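Long-range contact in 2,3-dihydroxy-2,3-dihydrophenylpropionate dehydrogenase (Pseudomonas sp. MC1, PDB 5XTF), which probably oxidises naphthalene cis-dihydrodiol to 1,2-dihydroxynaphthalene with NAD+ as a short-chain dehydrogenase/reductase: residues V26-A31 with Y48-L53. Sequence-based numbering, arbitrary orientation.
Sequences VSITGA and YCVSAL
Val26, Ser27 and Ile28 pair in parallel with Val50, Ser51 and Ala52, joining the first two strands of the Rossmann fold, the two strands of a beta-alpha-beta unit whose crossover helix is 34-46. The backbone ladder alternates in the usual parallel fashion. Val26 N donates to Cys49 O and Ser51 N to Val26 O; beyond them, Ile28 N reaches Ser51 O with a more bent geometry (N-H...O 147°), and Leu53 N reaches Ile28 O at 2.9 Å. After strand 25-28 ends, the chain turns through Gly30 at positive phi, and Ala31 N bonds to Leu53 O at 3.1 Å. This turn opens the glycine-rich dinucleotide-binding loop, with the NAD+-binding Ser33 and Ile35 just beyond.

Apolar groups fill the face toward helix 34-46. Val26 and Val50 lie side by side, CG1 of Val26 being 3.8 Å from CG2 of Val50, while Ile28 CD1 meets Val50 CG1 at 3.9 Å. Tyr48, whose ring also stacks edge-to-face with Phe43, brings CD2 within 3.8 Å of Val26 CG1. Ala31 CB rests on Ala52 CB at 3.7 Å.

The opposite face, toward helix 81-95, carries a buried polar pair. Ser27 OG, anti to its backbone N (chi1 -177°), donates to Ser51 OG at 2.8 Å, and Ser51 OG is also hydrogen-bonded to Thr91 OG1.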
ATOM      1  N   VAL B  26     -15.885  26.415  -6.944  1.00 24.48           N
ATOM      2  CA  VAL B  26     -15.861  24.962  -6.807  1.00 23.47           C
ATOM      3  C   VAL B  26     -17.191  24.384  -7.266  1.00 24.79           C
ATOM      4  O   VAL B  26     -18.251  24.970  -7.022  1.00 22.15           O
ATOM      5  CB  VAL B  26     -15.559  24.521  -5.358  1.00 23.11           C
ATOM      6  CG1 VAL B  26     -16.628  25.027  -4.398  1.00 23.85           C
ATOM      7  CG2 VAL B  26     -15.436  22.998  -5.270  1.00 21.39           C
ATOM      8  N   SER B  27     -17.141  23.213  -7.898  1.00 21.12           N
ATOM      9  CA  SER B  27     -18.336  22.525  -8.351  1.00 24.12           C
ATOM     10  C   SER B  27     -18.385  21.118  -7.763  1.00 23.02           C
ATOM     11  O   SER B  27     -17.424  20.361  -7.898  1.00 21.36           O
ATOM     12  CB  SER B  27     -18.352  22.465  -9.869  1.00 20.94           C
ATOM     13  OG  SER B  27     -19.544  21.851 -10.278  1.00 24.49           O
ATOM     14  N   ILE B  28     -19.519  20.757  -7.161  1.00 24.27           N
ATOM     15  CA  ILE B  28     -19.652  19.590  -6.284  1.00 22.50           C
ATOM     16  C   ILE B  28     -20.794  18.703  -6.783  1.00 23.31           C
ATOM     17  O   ILE B  28     -21.940  19.153  -6.821  1.00 27.29           O
ATOM     18  CB  ILE B  28     -19.924  20.041  -4.834  1.00 20.06           C
ATOM     19  CG1 ILE B  28     -18.860  21.050  -4.384  1.00 21.66           C
ATOM     20  CG2 ILE B  28     -20.051  18.848  -3.885  1.00 18.29           C
ATOM     21  CD1 ILE B  28     -19.180  21.795  -3.094  1.00 20.08           C
ATOM     22  N   THR B  29     -20.501  17.446  -7.146  1.00 23.86           N
ATOM     23  CA  THR B  29     -21.571  16.464  -7.362  1.00 24.12           C
ATOM     24  C   THR B  29     -21.937  15.769  -6.043  1.00 27.46           C
ATOM     25  O   THR B  29     -21.227  15.868  -5.037  1.00 26.34           O
ATOM     26  CB  THR B  29     -21.195  15.393  -8.397  1.00 25.36           C
ATOM     27  OG1 THR B  29     -20.344  14.411  -7.782  1.00 27.18           O
ATOM     28  CG2 THR B  29     -20.509  15.986  -9.621  1.00 20.13           C
ATOM     29  N   GLY B  30     -23.045  15.031  -6.058  1.00 28.44           N
ATOM     30  CA  GLY B  30     -23.545  14.431  -4.824  1.00 26.52           C
ATOM     31  C   GLY B  30     -23.809  15.431  -3.713  1.00 27.41           C
ATOM     32  O   GLY B  30     -23.539  15.142  -2.543  1.00 31.48           O
ATOM     33  N   ALA B  31     -24.364  16.595  -4.042  1.00 31.53           N
ATOM     34  CA  ALA B  31     -24.344  17.741  -3.133  1.00 27.89           C
ATOM     35  C   ALA B  31     -25.607  17.913  -2.286  1.00 31.90           C
ATOM     36  O   ALA B  31     -25.655  18.828  -1.456  1.00 34.52           O
ATOM     37  CB  ALA B  31     -24.095  19.022  -3.932  1.00 27.99           C
ATOM     38  N   TYR B  48     -15.944  30.487  -1.185  1.00 27.16           N
ATOM     39  CA  TYR B  48     -16.020  30.067  -2.581  1.00 29.07           C
ATOM     40  C   TYR B  48     -17.363  30.429  -3.197  1.00 28.96           C
ATOM     41  O   TYR B  48     -18.393  30.472  -2.520  1.00 30.21           O
ATOM     42  CB  TYR B  48     -15.850  28.544  -2.717  1.00 27.56           C
ATOM     43  CG  TYR B  48     -14.440  27.998  -2.605  1.00 28.94           C
ATOM     44  CD1 TYR B  48     -13.768  28.006  -1.397  1.00 26.61           C
ATOM     45  CD2 TYR B  48     -13.797  27.444  -3.706  1.00 27.06           C
ATOM     46  CE1 TYR B  48     -12.473  27.492  -1.279  1.00 30.94           C
ATOM     47  CE2 TYR B  48     -12.501  26.923  -3.600  1.00 31.43           C
ATOM     48  CZ  TYR B  48     -11.849  26.949  -2.381  1.00 32.73           C
ATOM     49  OH  TYR B  48     -10.568  26.436  -2.260  1.00 34.67           O
ATOM     50  N   CYS B  49     -17.354  30.649  -4.502  1.00 26.38           N
ATOM     51  CA  CYS B  49     -18.575  30.500  -5.277  1.00 28.90           C
ATOM     52  C   CYS B  49     -18.763  29.016  -5.539  1.00 30.42           C
ATOM     53  O   CYS B  49     -17.808  28.323  -5.913  1.00 29.19           O
ATOM     54  CB  CYS B  49     -18.493  31.272  -6.591  1.00 30.18           C
ATOM     55  SG  CYS B  49     -18.108  33.029  -6.406  1.00 36.48           S
ATOM     56  N   VAL B  50     -19.975  28.517  -5.314  1.00 26.47           N
ATOM     57  CA  VAL B  50     -20.240  27.082  -5.300  1.00 25.34           C
ATOM     58  C   VAL B  50     -21.320  26.764  -6.319  1.00 26.38           C
ATOM     59  O   VAL B  50     -22.381  27.399  -6.326  1.00 29.74           O
ATOM     60  CB  VAL B  50     -20.662  26.596  -3.900  1.00 26.15           C
ATOM     61  CG1 VAL B  50     -21.041  25.113  -3.940  1.00 20.96           C
ATOM     62  CG2 VAL B  50     -19.540  26.856  -2.900  1.00 20.75           C
ATOM     63  N   SER B  51     -21.053  25.789  -7.172  1.00 22.50           N
ATOM     64  CA  SER B  51     -22.112  25.148  -7.926  1.00 25.77           C
ATOM     65  C   SER B  51     -22.239  23.703  -7.477  1.00 27.41           C
ATOM     66  O   SER B  51     -21.300  23.102  -6.935  1.00 25.47           O
ATOM     67  CB  SER B  51     -21.868  25.213  -9.431  1.00 27.15           C
ATOM     68  OG  SER B  51     -20.990  24.201  -9.831  1.00 26.90           O
ATOM     69  N   ALA B  52     -23.413  23.138  -7.714  1.00 26.93           N
ATOM     70  CA  ALA B  52     -23.783  21.906  -7.039  1.00 23.06           C
ATOM     71  C   ALA B  52     -24.721  21.109  -7.923  1.00 27.36           C
ATOM     72  O   ALA B  52     -25.678  21.660  -8.475  1.00 27.01           O
ATOM     73  CB  ALA B  52     -24.450  22.200  -5.692  1.00 24.16           C
ATOM     74  N   LEU B  53     -24.430  19.822  -8.058  1.00 24.71           N
ATOM     75  CA  LEU B  53     -25.277  18.884  -8.772  1.00 26.64           C
ATOM     76  C   LEU B  53     -26.015  18.034  -7.754  1.00 27.52           C
ATOM     77  O   LEU B  53     -25.396  17.437  -6.867  1.00 31.35           O
ATOM     78  CB  LEU B  53     -24.459  17.998  -9.702  1.00 21.53           C
ATOM     79  CG  LEU B  53     -25.293  16.950 -10.435  1.00 27.41           C
ATOM     80  CD1 LEU B  53     -26.428  17.612 -11.180  1.00 23.80           C
ATOM     81  CD2 LEU B  53     -24.423  16.121 -11.387  1.00 27.45           C
TER